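Long-range contact in hypothetical protein Atu1540 (Agrobacterium tumefaciens str. C58, PDB 2HWJ), which is of unknown function but belongs to the putative ParB-like nuclease family, in the ParB/sulfiredoxin clan: residues A[157-169]-A[184-198]. Residues are numbered along the deposited sequence; the frame is centred on the assembly and turned at random.
Sequences SEFGWADFLRRRI and EAMKLAKSREARHLP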
loop_
_atom_site.group_PDB
_atom_site.type_symbol
_atom_site.label_atom_id
_atom_site.label_comp_id
_atom_site.label_asym_id
_atom_site.label_seq_id
_atom_site.Cartn_x
_atom_site.Cartn_y
_atom_site.Cartn_z
ATOM N N SER A 157 6.840 -0.750 -11.895
ATOM C CA SER A 157 7.928 0.225 -11.647
ATOM C C SER A 157 8.777 0.357 -12.865
ATOM O O SER A 157 9.035 1.445 -13.334
ATOM C CB SER A 157 8.852 -0.306 -10.573
ATOM O OG SER A 157 9.751 0.695 -10.049
ATOM N N GLU A 158 9.247 -0.778 -13.358
ATOM C CA GLU A 158 10.123 -0.847 -14.499
ATOM C C GLU A 158 9.538 -0.234 -15.740
ATOM O O GLU A 158 10.211 0.480 -16.460
ATOM C CB GLU A 158 10.509 -2.305 -14.787
ATOM C CG GLU A 158 11.540 -2.868 -13.845
ATOM C CD GLU A 158 10.952 -3.498 -12.607
ATOM O OE1 GLU A 158 9.677 -3.549 -12.432
ATOM O OE2 GLU A 158 11.806 -3.944 -11.793
ATOM N N PHE A 159 8.289 -0.493 -15.989
ATOM C CA PHE A 159 7.713 0.065 -17.153
ATOM C C PHE A 159 7.673 1.604 -17.127
ATOM O O PHE A 159 7.734 2.248 -18.185
ATOM C CB PHE A 159 6.374 -0.595 -17.452
ATOM C CG PHE A 159 6.510 -1.845 -18.307
ATOM C CD1 PHE A 159 6.197 -3.107 -17.796
ATOM C CD2 PHE A 159 7.019 -1.762 -19.621
ATOM C CE1 PHE A 159 6.344 -4.259 -18.605
ATOM C CE2 PHE A 159 7.172 -2.904 -20.438
ATOM C CZ PHE A 159 6.815 -4.147 -19.930
ATOM N N GLY A 160 7.649 2.179 -15.919
ATOM C CA GLY A 160 7.773 3.631 -15.716
ATOM C C GLY A 160 9.125 4.166 -16.107
ATOM O O GLY A 160 9.245 5.171 -16.812
ATOM N N TRP A 161 10.151 3.444 -15.700
ATOM C CA TRP A 161 11.523 3.749 -16.100
ATOM C C TRP A 161 11.735 3.540 -17.600
ATOM O O TRP A 161 12.383 4.376 -18.265
ATOM C CB TRP A 161 12.516 2.939 -15.269
ATOM C CG TRP A 161 12.660 3.565 -13.901
ATOM C CD1 TRP A 161 11.910 3.302 -12.786
ATOM C CD2 TRP A 161 13.529 4.634 -13.550
ATOM N NE1 TRP A 161 12.286 4.107 -11.776
ATOM C CE2 TRP A 161 13.275 4.943 -12.206
ATOM C CE3 TRP A 161 14.534 5.347 -14.243
ATOM C CZ2 TRP A 161 13.985 5.910 -11.517
ATOM C CZ3 TRP A 161 15.241 6.329 -13.565
ATOM C CH2 TRP A 161 14.964 6.594 -12.198
ATOM N N ALA A 162 11.174 2.458 -18.137
ATOM C CA ALA A 162 11.282 2.241 -19.560
ATOM C C ALA A 162 10.609 3.371 -20.357
ATOM O O ALA A 162 11.141 3.828 -21.333
ATOM C CB ALA A 162 10.721 0.883 -19.946
ATOM N N ASP A 163 9.450 3.845 -19.932
ATOM C CA ASP A 163 8.877 4.933 -20.652
ATOM C C ASP A 163 9.773 6.221 -20.551
ATOM O O ASP A 163 10.030 6.909 -21.529
ATOM C CB ASP A 163 7.414 5.121 -20.241
ATOM C CG ASP A 163 6.889 6.537 -20.594
ATOM O OD1 ASP A 163 7.020 6.948 -21.797
ATOM O OD2 ASP A 163 6.363 7.272 -19.700
ATOM N N PHE A 164 10.309 6.519 -19.381
ATOM C CA PHE A 164 11.218 7.648 -19.238
ATOM C C PHE A 164 12.380 7.503 -20.247
ATOM O O PHE A 164 12.609 8.388 -21.052
ATOM C CB PHE A 164 11.688 7.662 -17.788
ATOM C CG PHE A 164 12.760 8.679 -17.467
ATOM C CD1 PHE A 164 12.449 10.006 -17.293
ATOM C CD2 PHE A 164 14.073 8.282 -17.239
ATOM C CE1 PHE A 164 13.413 10.917 -16.949
ATOM C CE2 PHE A 164 15.041 9.221 -16.899
ATOM C CZ PHE A 164 14.699 10.518 -16.767
ATOM N N LEU A 165 13.060 6.354 -20.262
ATOM C CA LEU A 165 14.208 6.229 -21.084
ATOM C C LEU A 165 13.779 6.313 -22.542
ATOM O O LEU A 165 14.606 6.753 -23.409
ATOM C CB LEU A 165 14.966 4.955 -20.819
ATOM C CG LEU A 165 15.369 4.738 -19.357
ATOM C CD1 LEU A 165 15.489 3.281 -19.076
ATOM C CD2 LEU A 165 16.638 5.519 -18.916
ATOM N N ARG A 166 12.525 5.955 -22.866
ATOM C CA ARG A 166 12.319 5.670 -24.275
ATOM C C ARG A 166 12.134 6.950 -24.924
ATOM O O ARG A 166 12.335 7.039 -26.159
ATOM C CB ARG A 166 11.196 4.716 -24.611
ATOM C CG ARG A 166 10.005 5.259 -25.369
ATOM C CD ARG A 166 8.719 4.449 -24.922
ATOM N NE ARG A 166 8.906 3.060 -25.348
ATOM C CZ ARG A 166 8.895 1.995 -24.569
ATOM N NH1 ARG A 166 8.619 2.085 -23.309
ATOM N NH2 ARG A 166 9.135 0.820 -25.104
ATOM N N ARG A 167 11.825 7.963 -24.107
ATOM C CA ARG A 167 11.628 9.300 -24.675
ATOM C C ARG A 167 12.934 10.094 -24.760
ATOM O O ARG A 167 12.947 11.201 -25.195
ATOM C CB ARG A 167 10.575 10.055 -23.886
ATOM C CG ARG A 167 9.474 9.174 -23.373
ATOM C CD ARG A 167 8.512 9.912 -22.468
ATOM N NE ARG A 167 7.461 10.461 -23.285
ATOM C CZ ARG A 167 6.173 10.141 -23.207
ATOM N NH1 ARG A 167 5.742 9.259 -22.326
ATOM N NH2 ARG A 167 5.308 10.729 -24.033
ATOM N N ARG A 168 14.037 9.466 -24.384
ATOM C CA ARG A 168 15.294 10.153 -24.116
ATOM C C ARG A 168 16.504 9.437 -24.636
ATOM O O ARG A 168 17.537 10.004 -24.718
ATOM C CB ARG A 168 15.485 10.252 -22.616
ATOM C CG ARG A 168 14.777 11.437 -22.056
ATOM C CD ARG A 168 14.731 11.402 -20.570
ATOM N NE ARG A 168 13.796 12.419 -20.101
ATOM C CZ ARG A 168 12.495 12.220 -19.974
ATOM N NH1 ARG A 168 12.011 11.022 -20.266
ATOM N NH2 ARG A 168 11.692 13.188 -19.527
ATOM N N ILE A 169 16.425 8.149 -24.895
ATOM C CA ILE A 169 17.574 7.499 -25.451
ATOM C C ILE A 169 17.153 6.976 -26.826
ATOM O O ILE A 169 16.066 6.404 -27.000
ATOM C CB ILE A 169 18.111 6.420 -24.515
ATOM C CG1 ILE A 169 18.588 7.004 -23.178
ATOM C CG2 ILE A 169 19.253 5.642 -25.168
ATOM C CD1 ILE A 169 19.038 5.871 -22.185
ATOM N N GLU A 184 24.186 5.755 -20.520
ATOM C CA GLU A 184 23.349 6.927 -20.601
ATOM C C GLU A 184 22.237 6.921 -19.575
ATOM O O GLU A 184 22.031 7.933 -18.903
ATOM C CB GLU A 184 22.796 7.125 -22.016
ATOM C CG GLU A 184 23.680 8.098 -22.747
ATOM C CD GLU A 184 22.927 9.132 -23.628
ATOM O OE1 GLU A 184 21.681 9.378 -23.413
ATOM O OE2 GLU A 184 23.634 9.722 -24.526
ATOM N N ALA A 185 21.549 5.794 -19.474
ATOM C CA ALA A 185 20.443 5.636 -18.585
ATOM C C ALA A 185 20.868 5.910 -17.155
ATOM O O ALA A 185 20.162 6.557 -16.325
ATOM C CB ALA A 185 19.919 4.202 -18.680
HETATM N N MSE A 186 22.046 5.385 -16.864
HETATM C CA MSE A 186 22.660 5.570 -15.565
HETATM C C MSE A 186 22.956 7.075 -15.286
HETATM O O MSE A 186 22.702 7.575 -14.182
HETATM C CB MSE A 186 23.874 4.669 -15.490
HETATM C CG MSE A 186 24.570 4.675 -14.208
HETATM SE SE MSE A 186 23.390 4.197 -12.726
HETATM C CE MSE A 186 24.790 4.190 -11.290
ATOM N N LYS A 187 23.467 7.803 -16.285
ATOM C CA LYS A 187 23.602 9.253 -16.137
ATOM C C LYS A 187 22.193 9.885 -15.956
ATOM O O LYS A 187 22.067 10.875 -15.234
ATOM C CB LYS A 187 24.359 9.841 -17.304
ATOM C CG LYS A 187 24.391 11.312 -17.449
ATOM C CD LYS A 187 25.741 11.636 -18.175
ATOM C CE LYS A 187 25.828 13.013 -18.833
ATOM N NZ LYS A 187 25.855 12.861 -20.336
ATOM N N LEU A 188 21.139 9.311 -16.540
ATOM C CA LEU A 188 19.911 10.020 -16.466
ATOM C C LEU A 188 19.219 9.736 -15.116
ATOM O O LEU A 188 18.687 10.668 -14.457
ATOM C CB LEU A 188 19.006 9.682 -17.646
ATOM C CG LEU A 188 19.261 10.260 -19.050
ATOM C CD1 LEU A 188 18.872 9.226 -20.054
ATOM C CD2 LEU A 188 18.607 11.632 -19.375
ATOM N N ALA A 189 19.193 8.446 -14.740
ATOM C CA ALA A 189 18.629 7.994 -13.469
ATOM C C ALA A 189 19.035 8.942 -12.302
ATOM O O ALA A 189 18.188 9.381 -11.501
ATOM C CB ALA A 189 19.111 6.644 -13.205
ATOM N N LYS A 190 20.327 9.233 -12.221
ATOM C CA LYS A 190 20.880 10.124 -11.249
ATOM C C LYS A 190 20.528 11.595 -11.450
ATOM O O LYS A 190 20.928 12.424 -10.658
ATOM C CB LYS A 190 22.440 10.053 -11.290
ATOM C CG LYS A 190 23.102 8.702 -10.886
ATOM C CD LYS A 190 22.534 8.065 -9.515
ATOM C CE LYS A 190 21.644 6.785 -9.701
ATOM N NZ LYS A 190 22.031 5.782 -8.654
ATOM N N SER A 191 19.894 11.977 -12.534
ATOM C CA SER A 191 19.719 13.402 -12.726
ATOM C C SER A 191 18.444 13.765 -12.024
ATOM O O SER A 191 17.589 12.921 -11.760
ATOM C CB SER A 191 19.686 13.821 -14.206
ATOM O OG SER A 191 18.450 13.406 -14.801
ATOM N N ARG A 192 18.348 15.047 -11.697
ATOM C CA ARG A 192 17.146 15.596 -11.160
ATOM C C ARG A 192 15.940 15.346 -12.074
ATOM O O ARG A 192 14.831 15.262 -11.563
ATOM C CB ARG A 192 17.350 17.052 -10.750
ATOM C CG ARG A 192 17.488 17.179 -9.160
ATOM C CD ARG A 192 17.563 18.629 -8.690
ATOM N NE ARG A 192 18.516 19.359 -9.530
ATOM C CZ ARG A 192 18.889 20.633 -9.336
ATOM N NH1 ARG A 192 18.378 21.332 -8.318
ATOM N NH2 ARG A 192 19.789 21.214 -10.143
ATOM N N GLU A 193 16.145 15.144 -13.381
ATOM C CA GLU A 193 15.046 14.898 -14.298
ATOM C C GLU A 193 14.193 13.621 -14.018
ATOM O O GLU A 193 12.969 13.580 -14.286
ATOM C CB GLU A 193 15.578 14.846 -15.711
ATOM C CG GLU A 193 14.457 15.109 -16.772
ATOM C CD GLU A 193 14.957 15.765 -18.087
ATOM O OE1 GLU A 193 15.147 15.051 -19.140
ATOM O OE2 GLU A 193 15.167 17.009 -18.048
ATOM N N ALA A 194 14.840 12.589 -13.480
ATOM C CA ALA A 194 14.181 11.377 -13.129
ATOM C C ALA A 194 13.609 11.449 -11.722
ATOM O O ALA A 194 13.145 10.422 -11.203
ATOM C CB ALA A 194 15.156 10.236 -13.231
ATOM N N ARG A 195 13.622 12.621 -11.077
ATOM C CA ARG A 195 13.191 12.670 -9.666
ATOM C C ARG A 195 11.779 12.182 -9.361
ATOM O O ARG A 195 11.520 11.771 -8.267
ATOM C CB ARG A 195 13.433 14.040 -9.018
ATOM C CG ARG A 195 12.415 15.133 -9.423
ATOM C CD ARG A 195 12.874 16.587 -9.083
ATOM N NE ARG A 195 12.360 17.528 -10.102
ATOM C CZ ARG A 195 13.094 18.214 -10.995
ATOM N NH1 ARG A 195 14.416 18.142 -11.025
ATOM N NH2 ARG A 195 12.502 19.014 -11.864
ATOM N N HIS A 196 10.895 12.215 -10.337
ATOM C CA HIS A 196 9.465 11.933 -10.188
ATOM C C HIS A 196 9.191 10.472 -10.336
ATOM O O HIS A 196 8.053 10.082 -10.237
ATOM C CB HIS A 196 8.705 12.576 -11.315
ATOM C CG HIS A 196 9.263 12.196 -12.637
ATOM N ND1 HIS A 196 8.635 11.306 -13.482
ATOM C CD2 HIS A 196 10.473 12.454 -13.196
ATOM C CE1 HIS A 196 9.400 11.093 -14.541
ATOM N NE2 HIS A 196 10.526 11.763 -14.384
ATOM N N LEU A 197 10.210 9.663 -10.618
ATOM C CA LEU A 197 10.036 8.231 -10.836
ATOM C C LEU A 197 10.139 7.430 -9.571
ATOM O O LEU A 197 10.862 7.816 -8.663
ATOM C CB LEU A 197 11.078 7.715 -11.783
ATOM C CG LEU A 197 10.881 8.195 -13.235
ATOM C CD1 LEU A 197 12.170 7.979 -14.033
ATOM C CD2 LEU A 197 9.685 7.526 -13.940
ATOM N N PRO A 198 9.464 6.267 -9.496
ATOM C CA PRO A 198 9.516 5.516 -8.238
ATOM C C PRO A 198 10.876 4.880 -8.076
ATOM O O PRO A 198 11.402 4.298 -9.013
ATOM C CB PRO A 198 8.505 4.406 -8.483
ATOM C CG PRO A 198 8.534 4.189 -10.005
ATOM C CD PRO A 198 8.715 5.551 -10.559
#
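In the helical C-terminal part of this ParB-like protein, helix 157-166 packs against the C-terminal half of helix 178-189 and the chain that turns back from it, with Leu-197 held between Trp-161 and Phe-164. One methyl serves both rings: Leu-197 CD1 sits 3.4 Å from the centroid of the Trp-161 six-membered ring, almost straight above its face, and 3.8 Å from the Phe-164 centroid, a CH-pi contact on each side. Ala-194, which opens the type I turn ending at Leu-197, sets its CB against the same two rings, 3.6 Å from Phe-164 CZ. At its edge the indole is tied to the backbone: Trp-161 NE1 donates to Pro-198 O at 2.9 Å, nearly straight (170°) and in the ring plane, which helps to set the rotation of the ring.

Phe-164 reaches the returning chain with CG anti to its backbone N (chi1 174°), and on the face away from Leu-197 it carries the Arg-168 side chain. Extended from CG to NE, that arginine lays its guanidinium over Phe-164 CE1 and spends its edge on polar partners. NE forms a salt bridge to Glu-193 OE1 (3.1 Å) on the anti side of the carboxylate, NH1 bonds to Phe-164 O, and NH2 pairs with Glu-98 of the second subunit. Farther along, Leu-165 CD2 meets Ala-185 CB at 3.5 Å, while Ile-169 CG1 packs 3.8 Å from Leu-188 CD1.

The axes of 157-166 and 184-189 cross at 105°, 11.1 Å apart at closest approach. Trp-161 also stacks on Tyr-149 and touches Ala-140 and Leu-143 of helix 135-146, whereas His-93 of the second subunit meets His-196 and bonds to Glu-193 O, placing this corner of the helical C-terminal part at the subunit interface.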